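Local coordinates for protein HIRA (Homo sapiens, PDB 5YJE) that cooperates with ASF1A as a histone chaperone in replication-independent chromatin assembly, and is represented here by its C-terminal part, at residues R294-L298 and L344-L348; L222-F228 and T272-L277; E63-E67 and T93-L97; K40-P44 and S133-T137. Numbering follows the deposited sequence.

Contact 1: R294-L298 and L344-L348; sequences RHWLL and LLKEL
Two alpha-helical segments (phi -55° to -81°, psi -16° to -54°), 294-298 of helix 290-307 and 344-348 of helix 341-353, run in roughly the same direction. Their short axes approach to 11.1 Å with a signed crossing angle of -38°. CA distances set the register: Arg-294 faces Leu-344 (7.6 Å) and Leu-298 faces Leu-348 (7.0 Å), one turn apart.

The polar part is a two-pronged salt bridge. Arg-294, with chi1 to chi3 all t, meets Glu-347 (chi1 m, chi2 t) along the guanidinium edge: Arg-294 NE donates to Glu-347 OE1 at 2.6 Å, and Arg-294 NH2 to Glu-347 OE2 at 2.8 Å, with N-H...O angles of 161° and 167°.

Leucines fill the apolar part. Leu-298 and Leu-348, both mt, meet at their CD2 atoms, 3.2 Å apart; Leu-297 CD2 lies 4.3 Å from Leu-344 CD1. Leu-344 CD2 packs 3.4 Å from Arg-294 CG. Leu-344 and Leu-345 reach Leu-320, and Trp-296 rests on helix 266-286.

This is helix-to-helix packing within the C-terminal helical bundle. The two-bond geometry fixes the carboxylate against the guanidinium edge at the partly exposed border, leaving the mostly buried leucines a purely apolar seam.

Contact 2: L222-F228 and T272-L277; sequences LAQCADF and TTLAYL
Segment 222-228 is an irregular loop laid along one side of segment 272-277, part of helix 266-286. Its register runs backward along the helix: CA atoms pair Leu-222 with Tyr-276 (5.6 Å) and Ala-226 with Thr-273 (4.2 Å). Residues 222 to 226 turn, with weak hydrogen bonds from Cys-225 N to Leu-222 O and from Ala-226 N to Ala-223 O; from Ala-226 (phi/psi -71/130) the chain extends.

Leu-222 (mt) points toward the helix, placing CD2 3.8 Å from Thr-272 CB and CD1 4.0 Å from Ala-275 CB. Ala-223 covers the Tyr-276 ring (chi1 t) with a CH-pi contact, its CA 3.9 Å from the centroid and 21° off the normal. Ala-226 CB approaches Tyr-276 CD2 at 3.6 Å. Asp-227 N donates to Thr-273 OG1 at 2.8 Å (170°), and that hydroxyl also hydrogen-bonds Gln-269 O. Phe-228 (chi1 p) takes Leu-277 CD2 over its ring face, 3.8 Å from the centroid and 4° off the normal; its CE1 lies 3.8 Å from Tyr-276 CE2.

Phe-228 also meets Val-299 of helix 290-307. In the trimer that the HIRA complex requires for functional activity, Leu-222, Cys-225, Thr-272 and Ala-275 pack respectively on Thr-93, Val-71, Leu-76 and Val-91 of the second subunit, against its strands 60-71, 74-83 and 86-92 and the residue just after.

Contact 3: E63-E67 and T93-L97; sequences EVENE and TSRIL
The side-chain amide of Asn-66 (chi1 m, chi2 -44°) pairs with both backbone groups of Ile-96: Ile-96 N donates to Asn-66 OD1 at 2.8 Å, and Asn-66 ND2 donates to Ile-96 O at 3.0 Å, each with an angle of 156°. The carboxamide thus takes the place of a peptide edge beside the start of strand 96-101. Asn-66 ND2 also hydrogen-bonds Gln-47 O. The charged pair is looser: Glu-67 OE2 stands 3.8 Å from Arg-95 NH2, a long salt bridge well out of the guanidinium plane, whereas Arg-95 has its stronger partner in Glu-111.

Strands 49-53 to 86-92 and 96-101 to 129-130 make successive four-stranded antiparallel sheets, with a sequential 1-2-3-4 strand order like that of propeller blades; the contact joins an inner strand of the first sheet to the opening strand of the second.

Residues 63 to 66 are extended and the chain turns a corner at Glu-67 (phi/psi 48/60), with the closest CA pair Asn-66 to Arg-95, 5.4 Å. Val-64 (t) and Ile-96 (mt) point toward each other, Val-64 CG1 lying 3.7 Å from Ile-96 CB, and both side chains touch Phe-50 of strand 49-53.

Contact 4: K40-P44 and S133-T137; sequences KLPIP and SPIST
A serine inside a classic beta bulge captures a proline carbonyl: Ser-136 OG (chi1 t) donates to Pro-42 O at 2.6 Å, and Ser-136 CA adds a CA-H...O contact to the same oxygen at 3.4 Å. In the bulge Ser-136 and Thr-137 both face Leu-148, and the psi of -57° at Ser-136 marks the departure from regular strand geometry.

Segment 40-44 is extended, with psi between 128° and 166°, and belongs to no strand; its closest CA pair with 133-137 is Ile-43 to Ser-136, 4.7 Å. Leu-41 CB lies 3.4 Å from Ser-136 OG. Packing follows further along the segment: Ile-43 CD1 to Pro-134 CB, 3.5 Å, and Pro-44 CD to Ile-135 CG2, 4.1 Å, with Pro-44 CD also 3.4 Å from Ile-135 O.

The N-terminal peptide is thereby laid against the opening strand of the sheet 135-170: Leu-41 shares a backbone hydrogen bond with Ala-150 and touches Leu-148 of strand 144-149, while Pro-44 reaches Thr-98 of strand 96-101 in the preceding sheet.

How the contacts relate
The four contacts divide between two halves of the chain. Contacts 1 and 2 lie in the helical part, on the consecutive helices 290-307 and 266-286, and touch through Trp-296, which packs on Leu-277 and Tyr-276. Contacts 3 and 4 lie among the sheets, across the chain's centre; contact 3 is nested in the loop that contact 4 closes, and its strand 96-101 is also reached by Pro-44 and Ile-135. Contact 2 is the most buried, contact 4 the most superficial. Contact 1 has the close, two-bond salt bridge and contact 3 a long one; contacts 2, 3 and 4 rely on hydrogen bonds to backbone groups. Across the trimer, Thr-93 of one copy packs on Leu-222 of another.

Contact 1: R294-L298 and L344-L348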
loop_
_atom_site.group_PDB
_atom_site.type_symbol
_atom_site.label_atom_id
_atom_site.label_comp_id
_atom_site.label_asym_id
_atom_site.label_seq_id
_atom_site.Cartn_x
_atom_site.Cartn_y
_atom_site.Cartn_z
ATOM N N ARG B 294 -8.327 -25.831 -0.740
ATOM C CA ARG B 294 -7.909 -27.156 -0.301
ATOM C C ARG B 294 -8.502 -28.244 -1.195
ATOM O O ARG B 294 -7.802 -29.182 -1.594
ATOM C CB ARG B 294 -8.311 -27.371 1.154
ATOM C CG ARG B 294 -8.093 -28.786 1.643
ATOM C CD ARG B 294 -8.487 -28.967 3.102
ATOM N NE ARG B 294 -8.496 -30.383 3.438
ATOM C CZ ARG B 294 -9.488 -31.208 3.120
ATOM N NH1 ARG B 294 -10.554 -30.749 2.468
ATOM N NH2 ARG B 294 -9.414 -32.490 3.453
ATOM N N HIS B 295 -9.783 -28.119 -1.537
ATOM C CA HIS B 295 -10.424 -29.106 -2.393
ATOM C C HIS B 295 -9.711 -29.230 -3.739
ATOM O O HIS B 295 -9.322 -30.331 -4.155
ATOM C CB HIS B 295 -11.889 -28.729 -2.600
ATOM C CG HIS B 295 -12.565 -29.549 -3.649
ATOM N ND1 HIS B 295 -12.796 -30.899 -3.495
ATOM C CD2 HIS B 295 -13.027 -29.223 -4.879
ATOM C CE1 HIS B 295 -13.397 -31.365 -4.575
ATOM N NE2 HIS B 295 -13.549 -30.369 -5.430
ATOM N N TRP B 296 -9.535 -28.105 -4.437
ATOM C CA TRP B 296 -8.940 -28.158 -5.766
ATOM C C TRP B 296 -7.459 -28.523 -5.726
ATOM O O TRP B 296 -6.964 -29.182 -6.648
ATOM C CB TRP B 296 -9.153 -26.831 -6.480
ATOM C CG TRP B 296 -10.539 -26.684 -6.921
ATOM C CD1 TRP B 296 -11.474 -25.851 -6.408
ATOM C CD2 TRP B 296 -11.183 -27.418 -7.972
ATOM N NE1 TRP B 296 -12.660 -26.003 -7.078
ATOM C CE2 TRP B 296 -12.511 -26.962 -8.042
ATOM C CE3 TRP B 296 -10.758 -28.418 -8.865
ATOM C CZ2 TRP B 296 -13.423 -27.461 -8.963
ATOM C CZ3 TRP B 296 -11.656 -28.912 -9.779
ATOM C CH2 TRP B 296 -12.975 -28.431 -9.830
ATOM N N LEU B 297 -6.735 -28.106 -4.689
ATOM C CA LEU B 297 -5.356 -28.548 -4.552
ATOM C C LEU B 297 -5.295 -30.058 -4.410
ATOM O O LEU B 297 -4.392 -30.703 -4.954
ATOM C CB LEU B 297 -4.687 -27.880 -3.354
ATOM C CG LEU B 297 -3.248 -28.330 -3.069
ATOM C CD1 LEU B 297 -2.288 -27.831 -4.161
ATOM C CD2 LEU B 297 -2.765 -27.898 -1.669
ATOM N N LEU B 298 -6.267 -30.644 -3.707
ATOM C CA LEU B 298 -6.222 -32.085 -3.492
ATOM C C LEU B 298 -6.599 -32.864 -4.754
ATOM O O LEU B 298 -5.985 -33.896 -5.064
ATOM C CB LEU B 298 -7.141 -32.480 -2.346
ATOM C CG LEU B 298 -6.516 -31.896 -1.054
ATOM C CD1 LEU B 298 -7.296 -32.204 0.247
ATOM C CD2 LEU B 298 -4.999 -32.218 -0.952
ATOM N N LEU B 344 -1.732 -29.928 4.943
ATOM C CA LEU B 344 -2.206 -30.328 3.622
ATOM C C LEU B 344 -1.276 -31.348 2.986
ATOM O O LEU B 344 -1.741 -32.337 2.406
ATOM C CB LEU B 344 -2.360 -29.112 2.714
ATOM C CG LEU B 344 -3.530 -28.204 3.114
ATOM C CD1 LEU B 344 -3.400 -26.845 2.456
ATOM C CD2 LEU B 344 -4.857 -28.855 2.764
ATOM N N LEU B 345 0.041 -31.129 3.088
ATOM C CA LEU B 345 0.997 -32.127 2.608
ATOM C C LEU B 345 0.734 -33.487 3.245
ATOM O O LEU B 345 0.755 -34.525 2.564
ATOM C CB LEU B 345 2.421 -31.670 2.908
ATOM C CG LEU B 345 3.554 -32.638 2.566
ATOM C CD1 LEU B 345 3.830 -32.711 1.063
ATOM C CD2 LEU B 345 4.795 -32.244 3.330
ATOM N N LYS B 346 0.463 -33.493 4.556
ATOM C CA LYS B 346 0.055 -34.719 5.234
ATOM C C LYS B 346 -1.221 -35.296 4.626
ATOM O O LYS B 346 -1.377 -36.521 4.544
ATOM C CB LYS B 346 -0.129 -34.450 6.728
ATOM N N GLU B 347 -2.149 -34.436 4.200
ATOM C CA GLU B 347 -3.341 -34.940 3.524
ATOM C C GLU B 347 -3.040 -35.447 2.119
ATOM O O GLU B 347 -3.864 -36.164 1.549
ATOM C CB GLU B 347 -4.424 -33.862 3.453
ATOM C CG GLU B 347 -4.898 -33.350 4.803
ATOM C CD GLU B 347 -6.238 -32.630 4.729
ATOM O OE1 GLU B 347 -6.278 -31.468 4.262
ATOM O OE2 GLU B 347 -7.255 -33.227 5.146
ATOM N N LEU B 348 -1.887 -35.087 1.552
ATOM C CA LEU B 348 -1.463 -35.601 0.250
ATOM C C LEU B 348 -0.839 -36.980 0.336
ATOM O O LEU B 348 -1.211 -37.880 -0.426
ATOM C CB LEU B 348 -0.463 -34.653 -0.409
ATOM C CG LEU B 348 -1.010 -33.297 -0.736
ATOM C CD1 LEU B 348 0.056 -32.482 -1.441
ATOM C CD2 LEU B 348 -2.168 -33.608 -1.675
#

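Contact 2: L222-F228 and T272-L277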
loop_
_atom_site.group_PDB
_atom_site.type_symbol
_atom_site.label_atom_id
_atom_site.label_comp_id
_atom_site.label_asym_id
_atom_site.label_seq_id
_atom_site.Cartn_x
_atom_site.Cartn_y
_atom_site.Cartn_z
ATOM N N LEU B 222 -11.954 -24.741 -20.131
ATOM C CA LEU B 222 -11.414 -26.060 -20.405
ATOM C C LEU B 222 -12.087 -27.143 -19.580
ATOM O O LEU B 222 -11.677 -28.307 -19.654
ATOM C CB LEU B 222 -9.910 -26.068 -20.151
ATOM C CG LEU B 222 -9.113 -25.159 -21.074
ATOM C CD1 LEU B 222 -7.859 -24.689 -20.369
ATOM C CD2 LEU B 222 -8.767 -25.900 -22.359
ATOM N N ALA B 223 -13.122 -26.784 -18.815
ATOM C CA ALA B 223 -13.719 -27.729 -17.873
ATOM C C ALA B 223 -14.393 -28.905 -18.580
ATOM O O ALA B 223 -14.323 -30.044 -18.097
ATOM C CB ALA B 223 -14.721 -27.007 -16.968
ATOM N N GLN B 224 -15.060 -28.662 -19.710
ATOM C CA GLN B 224 -15.809 -29.750 -20.344
ATOM C C GLN B 224 -14.887 -30.838 -20.901
ATOM O O GLN B 224 -15.289 -32.000 -21.007
ATOM C CB GLN B 224 -16.725 -29.198 -21.442
ATOM N N CYS B 225 -13.650 -30.496 -21.238
ATOM C CA CYS B 225 -12.721 -31.473 -21.777
ATOM C C CYS B 225 -11.702 -31.955 -20.753
ATOM O O CYS B 225 -10.902 -32.838 -21.069
ATOM C CB CYS B 225 -12.030 -30.893 -23.010
ATOM S SG CYS B 225 -13.199 -30.616 -24.377
ATOM N N ALA B 226 -11.727 -31.417 -19.539
ATOM C CA ALA B 226 -10.833 -31.887 -18.495
ATOM C C ALA B 226 -11.249 -33.277 -18.029
ATOM O O ALA B 226 -12.410 -33.505 -17.680
ATOM C CB ALA B 226 -10.832 -30.904 -17.320
ATOM N N ASP B 227 -10.286 -34.194 -17.984
ATOM C CA ASP B 227 -10.507 -35.592 -17.622
ATOM C C ASP B 227 -9.673 -35.906 -16.386
ATOM O O ASP B 227 -8.451 -36.058 -16.474
ATOM C CB ASP B 227 -10.148 -36.511 -18.795
ATOM C CG ASP B 227 -10.121 -37.987 -18.410
ATOM O OD1 ASP B 227 -10.707 -38.344 -17.365
ATOM O OD2 ASP B 227 -9.525 -38.793 -19.162
ATOM N N PHE B 228 -10.333 -36.017 -15.240
ATOM C CA PHE B 228 -9.655 -36.243 -13.970
ATOM C C PHE B 228 -10.655 -36.903 -13.032
ATOM O O PHE B 228 -11.849 -36.981 -13.331
ATOM C CB PHE B 228 -9.106 -34.929 -13.383
ATOM C CG PHE B 228 -10.173 -33.900 -13.122
ATOM C CD1 PHE B 228 -10.595 -33.053 -14.134
ATOM C CD2 PHE B 228 -10.779 -33.808 -11.872
ATOM C CE1 PHE B 228 -11.609 -32.128 -13.903
ATOM C CE2 PHE B 228 -11.783 -32.891 -11.632
ATOM C CZ PHE B 228 -12.205 -32.048 -12.643
ATOM N N THR B 272 -4.760 -29.893 -21.334
ATOM C CA THR B 272 -5.935 -29.101 -20.999
ATOM C C THR B 272 -6.419 -29.413 -19.593
ATOM O O THR B 272 -6.813 -28.503 -18.860
ATOM C CB THR B 272 -7.052 -29.312 -22.015
ATOM O OG1 THR B 272 -7.492 -30.667 -21.956
ATOM C CG2 THR B 272 -6.583 -28.978 -23.419
ATOM N N THR B 273 -6.349 -30.678 -19.184
ATOM C CA THR B 273 -6.770 -31.041 -17.835
ATOM C C THR B 273 -5.872 -30.385 -16.789
ATOM O O THR B 273 -6.363 -29.844 -15.788
ATOM C CB THR B 273 -6.780 -32.567 -17.679
ATOM O OG1 THR B 273 -7.759 -33.114 -18.561
ATOM C CG2 THR B 273 -7.135 -32.985 -16.258
ATOM N N LEU B 274 -4.555 -30.404 -17.020
ATOM C CA LEU B 274 -3.612 -29.750 -16.122
ATOM C C LEU B 274 -3.878 -28.244 -16.048
ATOM O O LEU B 274 -3.954 -27.668 -14.958
ATOM C CB LEU B 274 -2.187 -30.007 -16.597
ATOM C CG LEU B 274 -1.215 -30.954 -15.888
ATOM C CD1 LEU B 274 0.187 -30.581 -16.283
ATOM C CD2 LEU B 274 -1.331 -30.926 -14.399
ATOM N N ALA B 275 -4.015 -27.595 -17.209
ATOM C CA ALA B 275 -4.270 -26.163 -17.248
ATOM C C ALA B 275 -5.554 -25.819 -16.507
ATOM O O ALA B 275 -5.584 -24.882 -15.706
ATOM C CB ALA B 275 -4.340 -25.677 -18.695
ATOM N N TYR B 276 -6.608 -26.604 -16.727
ATOM C CA TYR B 276 -7.866 -26.389 -16.033
ATOM C C TYR B 276 -7.705 -26.495 -14.523
ATOM O O TYR B 276 -8.175 -25.622 -13.781
ATOM C CB TYR B 276 -8.914 -27.384 -16.514
ATOM C CG TYR B 276 -10.178 -27.349 -15.661
ATOM C CD1 TYR B 276 -11.043 -26.262 -15.726
ATOM C CD2 TYR B 276 -10.488 -28.383 -14.773
ATOM C CE1 TYR B 276 -12.195 -26.211 -14.956
ATOM C CE2 TYR B 276 -11.648 -28.349 -14.006
ATOM C CZ TYR B 276 -12.497 -27.252 -14.107
ATOM O OH TYR B 276 -13.644 -27.175 -13.359
ATOM N N LEU B 277 -7.090 -27.579 -14.042
ATOM C CA LEU B 277 -7.008 -27.775 -12.597
ATOM C C LEU B 277 -6.103 -26.732 -11.942
ATOM O O LEU B 277 -6.371 -26.282 -10.820
ATOM C CB LEU B 277 -6.546 -29.198 -12.272
ATOM C CG LEU B 277 -7.544 -30.337 -12.556
ATOM C CD1 LEU B 277 -6.885 -31.711 -12.455
ATOM C CD2 LEU B 277 -8.760 -30.277 -11.628
#

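Contact 3: E63-E67 and T93-L97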
loop_
_atom_site.group_PDB
_atom_site.type_symbol
_atom_site.label_atom_id
_atom_site.label_comp_id
_atom_site.label_asym_id
_atom_site.label_seq_id
_atom_site.Cartn_x
_atom_site.Cartn_y
_atom_site.Cartn_z
ATOM N N GLU B 63 -34.791 2.277 7.173
ATOM C CA GLU B 63 -35.675 3.348 6.738
ATOM C C GLU B 63 -34.918 4.664 6.756
ATOM O O GLU B 63 -34.087 4.903 7.629
ATOM C CB GLU B 63 -36.930 3.461 7.614
ATOM N N VAL B 64 -35.219 5.513 5.790
ATOM C CA VAL B 64 -34.561 6.789 5.610
ATOM C C VAL B 64 -35.634 7.829 5.362
ATOM O O VAL B 64 -36.502 7.632 4.508
ATOM C CB VAL B 64 -33.577 6.768 4.431
ATOM C CG1 VAL B 64 -33.204 8.193 4.059
ATOM C CG2 VAL B 64 -32.359 5.927 4.768
ATOM N N GLU B 65 -35.583 8.934 6.103
ATOM C CA GLU B 65 -36.479 10.051 5.839
ATOM C C GLU B 65 -35.622 11.303 5.767
ATOM O O GLU B 65 -34.906 11.633 6.716
ATOM C CB GLU B 65 -37.583 10.150 6.899
ATOM N N ASN B 66 -35.641 11.970 4.632
ATOM C CA ASN B 66 -34.641 12.989 4.378
ATOM C C ASN B 66 -35.198 14.370 4.693
ATOM O O ASN B 66 -36.363 14.662 4.405
ATOM C CB ASN B 66 -34.140 12.910 2.934
ATOM C CG ASN B 66 -33.101 11.784 2.733
ATOM O OD1 ASN B 66 -32.195 11.606 3.536
ATOM N ND2 ASN B 66 -33.247 11.033 1.661
ATOM N N GLU B 67 -34.359 15.205 5.303
ATOM C CA GLU B 67 -34.704 16.583 5.637
ATOM C C GLU B 67 -36.062 16.668 6.337
ATOM O O GLU B 67 -36.993 17.319 5.871
ATOM C CB GLU B 67 -34.647 17.459 4.389
ATOM C CG GLU B 67 -33.222 17.692 3.929
ATOM C CD GLU B 67 -33.137 18.463 2.633
ATOM O OE1 GLU B 67 -32.206 19.292 2.502
ATOM O OE2 GLU B 67 -34.004 18.241 1.749
ATOM N N THR B 93 -26.544 14.995 8.586
ATOM C CA THR B 93 -26.725 16.384 8.184
ATOM C C THR B 93 -26.817 16.563 6.676
ATOM O O THR B 93 -26.755 17.701 6.205
ATOM C CB THR B 93 -25.589 17.271 8.747
ATOM O OG1 THR B 93 -24.314 16.807 8.284
ATOM C CG2 THR B 93 -25.598 17.261 10.269
ATOM N N SER B 94 -26.937 15.477 5.903
ATOM C CA SER B 94 -27.198 15.583 4.471
ATOM C C SER B 94 -28.126 14.455 4.044
ATOM O O SER B 94 -28.307 13.465 4.760
ATOM C CB SER B 94 -25.906 15.573 3.626
ATOM O OG SER B 94 -25.086 14.487 3.966
ATOM N N ARG B 95 -28.735 14.628 2.871
ATOM C CA ARG B 95 -29.684 13.633 2.377
ATOM C C ARG B 95 -29.001 12.291 2.123
ATOM O O ARG B 95 -27.934 12.222 1.510
ATOM C CB ARG B 95 -30.357 14.132 1.100
ATOM C CG ARG B 95 -30.944 15.511 1.259
ATOM C CD ARG B 95 -32.353 15.627 0.693
ATOM N NE ARG B 95 -32.422 15.683 -0.766
ATOM C CZ ARG B 95 -31.956 16.689 -1.498
ATOM N NH1 ARG B 95 -32.089 16.670 -2.818
ATOM N NH2 ARG B 95 -31.337 17.707 -0.915
ATOM N N ILE B 96 -29.621 11.227 2.615
ATOM C CA ILE B 96 -29.168 9.867 2.350
ATOM C C ILE B 96 -29.693 9.412 0.989
ATOM O O ILE B 96 -30.905 9.420 0.744
ATOM C CB ILE B 96 -29.613 8.915 3.467
ATOM C CG1 ILE B 96 -29.011 9.380 4.798
ATOM C CG2 ILE B 96 -29.193 7.472 3.135
ATOM C CD1 ILE B 96 -29.723 8.856 6.034
ATOM N N LEU B 97 -28.771 9.018 0.104
ATOM C CA LEU B 97 -29.064 8.563 -1.251
ATOM C C LEU B 97 -29.242 7.054 -1.319
ATOM O O LEU B 97 -30.190 6.570 -1.947
ATOM C CB LEU B 97 -27.953 8.999 -2.205
ATOM C CG LEU B 97 -27.841 10.494 -2.457
ATOM C CD1 LEU B 97 -26.605 10.861 -3.334
ATOM C CD2 LEU B 97 -29.163 10.983 -3.085
#

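Contact 4: K40-P44 and S133-T137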
loop_
_atom_site.group_PDB
_atom_site.type_symbol
_atom_site.label_atom_id
_atom_site.label_comp_id
_atom_site.label_asym_id
_atom_site.label_seq_id
_atom_site.Cartn_x
_atom_site.Cartn_y
_atom_site.Cartn_z
ATOM N N LYS B 40 -21.142 6.330 -17.352
ATOM C CA LYS B 40 -20.880 6.418 -15.919
ATOM C C LYS B 40 -21.806 5.454 -15.200
ATOM O O LYS B 40 -22.778 4.949 -15.770
ATOM C CB LYS B 40 -21.096 7.839 -15.340
ATOM C CG LYS B 40 -20.248 8.970 -15.913
ATOM C CD LYS B 40 -18.757 8.721 -15.747
ATOM C CE LYS B 40 -17.962 9.865 -16.336
ATOM N NZ LYS B 40 -16.478 9.709 -16.211
ATOM N N LEU B 41 -21.498 5.206 -13.913
ATOM C CA LEU B 41 -22.467 4.489 -13.089
ATOM C C LEU B 41 -23.519 5.474 -12.579
ATOM O O LEU B 41 -23.187 6.623 -12.266
ATOM C CB LEU B 41 -21.764 3.788 -11.922
ATOM C CG LEU B 41 -20.887 2.621 -12.404
ATOM C CD1 LEU B 41 -20.376 1.712 -11.288
ATOM C CD2 LEU B 41 -21.702 1.824 -13.373
ATOM N N PRO B 42 -24.787 5.076 -12.515
ATOM C CA PRO B 42 -25.841 6.045 -12.192
ATOM C C PRO B 42 -25.929 6.329 -10.696
ATOM O O PRO B 42 -25.690 5.463 -9.851
ATOM C CB PRO B 42 -27.120 5.359 -12.699
ATOM C CG PRO B 42 -26.820 3.882 -12.532
ATOM C CD PRO B 42 -25.328 3.732 -12.789
ATOM N N ILE B 43 -26.283 7.566 -10.382
ATOM C CA ILE B 43 -26.364 8.046 -9.007
ATOM C C ILE B 43 -27.811 7.961 -8.535
ATOM O O ILE B 43 -28.698 8.519 -9.201
ATOM C CB ILE B 43 -25.847 9.485 -8.894
ATOM C CG1 ILE B 43 -24.429 9.579 -9.480
ATOM C CG2 ILE B 43 -25.891 9.924 -7.439
ATOM C CD1 ILE B 43 -24.001 11.010 -9.772
ATOM N N PRO B 44 -28.083 7.333 -7.389
ATOM C CA PRO B 44 -29.468 7.241 -6.911
ATOM C C PRO B 44 -30.112 8.620 -6.799
ATOM O O PRO B 44 -29.466 9.608 -6.422
ATOM C CB PRO B 44 -29.332 6.561 -5.537
ATOM C CG PRO B 44 -27.956 5.938 -5.539
ATOM C CD PRO B 44 -27.127 6.856 -6.375
ATOM N N SER B 133 -16.090 10.545 -6.056
ATOM C CA SER B 133 -17.198 10.955 -6.907
ATOM C C SER B 133 -18.476 10.446 -6.255
ATOM O O SER B 133 -18.408 9.713 -5.257
ATOM C CB SER B 133 -17.025 10.415 -8.350
ATOM O OG SER B 133 -17.228 9.029 -8.442
ATOM N N PRO B 134 -19.662 10.837 -6.761
ATOM C CA PRO B 134 -20.905 10.427 -6.077
ATOM C C PRO B 134 -21.084 8.919 -6.065
ATOM O O PRO B 134 -20.627 8.199 -6.960
ATOM C CB PRO B 134 -22.022 11.107 -6.885
ATOM C CG PRO B 134 -21.367 12.275 -7.542
ATOM C CD PRO B 134 -19.932 11.811 -7.837
ATOM N N ILE B 135 -21.739 8.447 -5.007
ATOM C CA ILE B 135 -22.048 7.033 -4.874
ATOM C C ILE B 135 -22.930 6.563 -6.035
ATOM O O ILE B 135 -23.719 7.329 -6.613
ATOM C CB ILE B 135 -22.748 6.764 -3.530
ATOM C CG1 ILE B 135 -22.801 5.258 -3.233
ATOM C CG2 ILE B 135 -24.190 7.453 -3.506
ATOM C CD1 ILE B 135 -21.432 4.608 -3.064
ATOM N N SER B 136 -22.785 5.286 -6.376
ATOM C CA SER B 136 -23.739 4.574 -7.216
ATOM C C SER B 136 -24.370 3.416 -6.454
ATOM O O SER B 136 -25.588 3.388 -6.300
ATOM C CB SER B 136 -23.067 4.084 -8.519
ATOM O OG SER B 136 -24.035 3.563 -9.428
ATOM N N THR B 137 -23.577 2.488 -5.926
ATOM C CA THR B 137 -24.105 1.406 -5.115
ATOM C C THR B 137 -23.191 1.116 -3.931
ATOM O O THR B 137 -21.987 1.385 -3.953
ATOM C CB THR B 137 -24.287 0.095 -5.929
ATOM O OG1 THR B 137 -23.036 -0.269 -6.543
ATOM C CG2 THR B 137 -25.408 0.241 -6.983
#